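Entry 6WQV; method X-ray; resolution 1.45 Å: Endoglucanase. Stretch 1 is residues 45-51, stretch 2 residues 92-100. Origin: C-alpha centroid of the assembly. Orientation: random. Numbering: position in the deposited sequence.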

ATOM      1  N   THR A  45      -7.912  14.642 -16.481  1.00 17.02           N
ATOM      2  CA  THR A  45      -6.508  14.794 -16.800  1.00 17.03           C
ATOM      3  C   THR A  45      -5.677  14.328 -15.606  1.00 16.08           C
ATOM      4  O   THR A  45      -6.188  14.201 -14.488  1.00 15.67           O
ATOM      5  CB  THR A  45      -6.182  16.257 -17.079  1.00 18.27           C
ATOM      6  OG1 THR A  45      -6.316  17.003 -15.863  1.00 18.44           O
ATOM      7  CG2 THR A  45      -7.101  16.840 -18.137  1.00 20.15           C
ATOM      8  N   PRO A  46      -4.392  14.055 -15.815  1.00 14.08           N
ATOM      9  CA  PRO A  46      -3.529  13.708 -14.671  1.00 13.67           C
ATOM     10  C   PRO A  46      -3.587  14.737 -13.553  1.00 12.81           C
ATOM     11  O   PRO A  46      -3.647  14.363 -12.376  1.00 13.25           O
ATOM     12  CB  PRO A  46      -2.136  13.582 -15.306  1.00 15.55           C
ATOM     13  CG  PRO A  46      -2.432  13.156 -16.740  1.00 15.30           C
ATOM     14  CD  PRO A  46      -3.711  13.887 -17.115  1.00 14.56           C
ATOM     15  N   ALA A  47      -3.607  16.025 -13.891  1.00 15.78           N
ATOM     16  CA  ALA A  47      -3.634  17.051 -12.854  1.00 15.89           C
ATOM     17  C   ALA A  47      -4.970  17.051 -12.120  1.00 16.11           C
ATOM     18  O   ALA A  47      -5.012  17.226 -10.895  1.00 16.77           O
ATOM     19  CB  ALA A  47      -3.338  18.421 -13.463  1.00 18.53           C
ATOM     20  N   GLN A  48      -6.072  16.855 -12.845  1.00 14.91           N
ATOM     21  CA  GLN A  48      -7.380  16.815 -12.195  1.00 17.02           C
ATOM     22  C   GLN A  48      -7.468  15.668 -11.197  1.00 16.63           C
ATOM     23  O   GLN A  48      -8.069  15.812 -10.126  1.00 18.18           O
ATOM     24  CB  GLN A  48      -8.485  16.703 -13.245  1.00 15.25           C
ATOM     25  CG  GLN A  48      -8.728  17.999 -13.991  1.00 17.38           C
ATOM     26  CD  GLN A  48      -9.630  17.849 -15.201  1.00 17.88           C
ATOM     27  OE1 GLN A  48      -9.743  16.770 -15.787  1.00 18.24           O
ATOM     28  NE2 GLN A  48     -10.272  18.939 -15.587  1.00 21.85           N
ATOM     29  N   SER A  49      -6.887  14.516 -11.533  1.00 13.55           N
ATOM     30  CA  SER A  49      -6.888  13.388 -10.608  1.00 12.46           C
ATOM     31  C   SER A  49      -5.999  13.659  -9.399  1.00 12.04           C
ATOM     32  O   SER A  49      -6.424  13.500  -8.250  1.00 13.96           O
ATOM     33  CB  SER A  49      -6.391  12.126 -11.317  1.00 14.50           C
ATOM     34  OG  SER A  49      -7.290  11.694 -12.321  1.00 16.94           O
ATOM     35  N   GLU A  50      -4.744  14.052  -9.643  1.00 13.10           N
ATOM     36  CA  GLU A  50      -3.777  14.141  -8.559  1.00 14.32           C
ATOM     37  C   GLU A  50      -4.204  15.146  -7.499  1.00 14.74           C
ATOM     38  O   GLU A  50      -3.886  14.964  -6.315  1.00 14.46           O
ATOM     39  CB  GLU A  50      -2.399  14.493  -9.129  1.00 13.64           C
ATOM     40  CG  GLU A  50      -1.283  14.547  -8.087  1.00 12.53           C
ATOM     41  CD  GLU A  50       0.123  14.569  -8.680  1.00 12.56           C
ATOM     42  OE1 GLU A  50       0.279  14.447  -9.920  1.00 13.34           O
ATOM     43  OE2 GLU A  50       1.088  14.705  -7.890  1.00 12.69           O
ATOM     44  N   THR A  51      -4.928  16.195  -7.888  1.00 13.50           N
ATOM     45  CA  THR A  51      -5.339  17.259  -6.981  1.00 13.00           C
ATOM     46  C   THR A  51      -6.800  17.143  -6.556  1.00 16.16           C
ATOM     47  O   THR A  51      -7.334  18.071  -5.940  1.00 17.51           O
ATOM     48  CB  THR A  51      -5.085  18.630  -7.621  1.00 17.04           C
ATOM     49  OG1 THR A  51      -5.893  18.794  -8.797  1.00 17.68           O
ATOM     50  CG2 THR A  51      -3.619  18.784  -8.004  1.00 17.98           C
ATOM     51  N   ILE A  92      -3.804   2.155 -20.924  1.00 15.18           N
ATOM     52  CA  ILE A  92      -3.600   3.200 -19.928  1.00 14.21           C
ATOM     53  C   ILE A  92      -3.180   4.484 -20.632  1.00 15.36           C
ATOM     54  O   ILE A  92      -2.290   4.480 -21.491  1.00 17.52           O
ATOM     55  CB  ILE A  92      -2.563   2.756 -18.886  1.00 14.27           C
ATOM     56  CG1 ILE A  92      -3.096   1.557 -18.104  1.00 14.96           C
ATOM     57  CG2 ILE A  92      -2.223   3.906 -17.956  1.00 13.89           C
ATOM     58  CD1 ILE A  92      -2.042   0.856 -17.290  1.00 14.15           C
ATOM     59  N   ASP A  93      -3.837   5.589 -20.279  1.00 15.52           N
ATOM     60  CA  ASP A  93      -3.512   6.900 -20.827  1.00 17.95           C
ATOM     61  C   ASP A  93      -2.025   7.200 -20.686  1.00 14.89           C
ATOM     62  O   ASP A  93      -1.461   7.132 -19.592  1.00 13.99           O
ATOM     63  CB  ASP A  93      -4.347   7.933 -20.062  1.00 19.68           C
ATOM     64  CG  ASP A  93      -4.178   9.341 -20.576  1.00 28.17           C
ATOM     65  OD1 ASP A  93      -4.400   9.571 -21.784  1.00 31.74           O
ATOM     66  OD2 ASP A  93      -3.853  10.226 -19.755  1.00 31.22           O
ATOM     67  N   GLU A  94      -1.396   7.534 -21.816  1.00 17.10           N
ATOM     68  CA  GLU A  94       0.044   7.782 -21.820  1.00 16.85           C
ATOM     69  C   GLU A  94       0.430   8.918 -20.874  1.00 15.66           C
ATOM     70  O   GLU A  94       1.445   8.828 -20.173  1.00 14.28           O
ATOM     71  CB  GLU A  94       0.509   8.095 -23.241  1.00 20.22           C
ATOM     72  CG  GLU A  94       2.003   8.255 -23.384  1.00 29.64           C
ATOM     73  CD  GLU A  94       2.749   6.943 -23.254  1.00 42.56           C
ATOM     74  OE1 GLU A  94       2.098   5.895 -23.043  1.00 47.11           O
ATOM     75  OE2 GLU A  94       3.991   6.967 -23.366  1.00 47.92           O
ATOM     76  N   ALA A  95      -0.344  10.010 -20.864  1.00 16.54           N
ATOM     77  CA  ALA A  95      -0.008  11.132 -19.994  1.00 16.44           C
ATOM     78  C   ALA A  95      -0.031  10.716 -18.530  1.00 15.16           C
ATOM     79  O   ALA A  95       0.774  11.198 -17.723  1.00 14.70           O
ATOM     80  CB  ALA A  95      -0.971  12.296 -20.228  1.00 17.78           C
ATOM     81  N   TRP A  96      -0.950   9.826 -18.164  1.00 13.09           N
ATOM     82  CA  TRP A  96      -1.002   9.341 -16.792  1.00 11.13           C
ATOM     83  C   TRP A  96       0.201   8.472 -16.477  1.00 12.11           C
ATOM     84  O   TRP A  96       0.833   8.627 -15.432  1.00 12.57           O
ATOM     85  CB  TRP A  96      -2.276   8.539 -16.584  1.00 12.07           C
ATOM     86  CG  TRP A  96      -2.452   8.025 -15.195  1.00 11.48           C
ATOM     87  CD1 TRP A  96      -2.458   6.718 -14.791  1.00 11.14           C
ATOM     88  CD2 TRP A  96      -2.674   8.807 -14.019  1.00 10.44           C
ATOM     89  NE1 TRP A  96      -2.668   6.645 -13.438  1.00 11.14           N
ATOM     90  CE2 TRP A  96      -2.802   7.918 -12.941  1.00 10.07           C
ATOM     91  CE3 TRP A  96      -2.776  10.176 -13.779  1.00 12.52           C
ATOM     92  CZ2 TRP A  96      -3.030   8.347 -11.642  1.00 11.40           C
ATOM     93  CZ3 TRP A  96      -3.001  10.605 -12.494  1.00 13.37           C
ATOM     94  CH2 TRP A  96      -3.129   9.694 -11.438  1.00 12.35           C
ATOM     95  N   MET A  97       0.516   7.527 -17.370  1.00 12.96           N
ATOM     96  CA  MET A  97       1.677   6.680 -17.139  1.00 13.42           C
ATOM     97  C   MET A  97       2.936   7.522 -16.982  1.00 13.16           C
ATOM     98  O   MET A  97       3.777   7.226 -16.129  1.00 12.36           O
ATOM     99  CB  MET A  97       1.822   5.663 -18.272  1.00 12.49           C
ATOM    100  CG  MET A  97       2.909   4.626 -18.032  1.00 12.88           C
ATOM    101  SD  MET A  97       2.524   3.448 -16.712  1.00 14.00           S
ATOM    102  CE  MET A  97       1.545   2.216 -17.566  1.00 15.92           C
ATOM    103  N   ASN A  98       3.061   8.595 -17.779  1.00 12.76           N
ATOM    104  CA  ASN A  98       4.229   9.468 -17.686  1.00 13.40           C
ATOM    105  C   ASN A  98       4.294  10.148 -16.326  1.00 13.94           C
ATOM    106  O   ASN A  98       5.371  10.258 -15.729  1.00 13.27           O
ATOM    107  CB  ASN A  98       4.204  10.533 -18.786  1.00 15.58           C
ATOM    108  CG  ASN A  98       4.479   9.973 -20.169  1.00 18.76           C
ATOM    109  OD1 ASN A  98       4.936   8.841 -20.319  1.00 18.61           O
ATOM    110  ND2 ASN A  98       4.209  10.772 -21.192  1.00 19.54           N
ATOM    111  N   ARG A  99       3.156  10.625 -15.823  1.00 13.24           N
ATOM    112  CA  ARG A  99       3.162  11.272 -14.514  1.00 13.09           C
ATOM    113  C   ARG A  99       3.495  10.280 -13.410  1.00 11.51           C
ATOM    114  O   ARG A  99       4.263  10.597 -12.491  1.00 11.76           O
ATOM    115  CB  ARG A  99       1.820  11.957 -14.251  1.00 11.70           C
ATOM    116  CG  ARG A  99       1.733  12.617 -12.885  1.00 12.95           C
ATOM    117  CD  ARG A  99       2.826  13.649 -12.663  1.00 11.30           C
ATOM    118  NE  ARG A  99       2.728  14.192 -11.312  1.00 12.57           N
ATOM    119  CZ  ARG A  99       3.699  14.852 -10.687  1.00 11.96           C
ATOM    120  NH1 ARG A  99       4.866  15.062 -11.271  1.00 12.99           N
ATOM    121  NH2 ARG A  99       3.496  15.286  -9.451  1.00 13.44           N
ATOM    122  N   VAL A 100       2.917   9.072 -13.462  1.00 11.16           N
ATOM    123  CA  VAL A 100       3.251   8.064 -12.464  1.00 11.38           C
ATOM    124  C   VAL A 100       4.757   7.827 -12.450  1.00 10.58           C
ATOM    125  O   VAL A 100       5.379   7.742 -11.385  1.00 11.85           O
ATOM    126  CB  VAL A 100       2.469   6.758 -12.721  1.00 11.38           C
ATOM    127  CG1 VAL A 100       2.937   5.667 -11.764  1.00 13.53           C
ATOM    128  CG2 VAL A 100       0.975   6.965 -12.565  1.00 12.58           C
TER

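Two short helical segments of one chain pack against each other here. Residues 46-50 form one helix, and residues 94-100 begin another that continues beyond the stretch. Their axes come within 10.5 Å, and their N-to-C directions differ by 55°. The backbones are nearest at Pro 46 and Trp 96, whose CA atoms lie 5.5 Å apart. Together the stretches bury 298 Å² of surface.

Thr 45 sits at the N-cap of the first helix. Its CA-to-CB bond points away from stretch 2. Thr 45 OG1 accepts a hydrogen bond from Gln 48 N at 3.0 Å, satisfying an amide that has no helical carbonyl partner in the first turn. Gln 48 returns the favour: its OE1 accepts from Thr 45 N at 2.9 Å. The two bonds close a compact capping box.

Pro 46 opens the helix and has the largest covered area of any residue in the contact. Its CA-to-CB bond points toward stretch 2, and the ring makes apolar contacts with two residues. Pro 46 CG lies 3.9 Å from Ala 95 CB, and Pro 46 CB lies 3.8 Å from Trp 96 CE3. Pro 46 CA is closer still to Trp 96 CE3, at 3.7 Å, and meets the indole at its edge, near the ring plane. The CA-to-CB bond of Trp 96 runs sideways, but the end of the side chain comes nearer. At the start of the second helix, Asp 93 OD2 is 4.4 Å from Pro 46 CG. Asp 93 is itself an N-cap, and its OD2 accepts a weak bond from Trp 96 N at 3.3 Å.

Ala 47 and Gln 48 take no part in the contact. Ser 49 comes next on the packed side, about one helical turn after Pro 46. Its CB approaches Trp 96 CZ3 at 3.9 Å, so the same indole borders both residues.

Glu 50 supplies the polar link. Its extended side chain, t at chi1 and chi2, reaches the guanidinium of Arg 99 in a salt bridge. Arg 99 NE donates to Glu 50 OE1 at 2.8 Å, and Arg 99 NH2 donates to Glu 50 OE2 at 2.9 Å. This is a two-pronged pairing, with OE1 at the guanidinium edge, near its plane. Both residues are buried, where an unpaired charge would be costly; the salt bridge pairs the two. Glu 50 OE2 and Arg 99 NH2 also bond elsewhere in the structure.

Thr 51 leaves the helical conformation and is out of reach of stretch 2. Its OG1 donates to Ala 47 O at 2.8 Å.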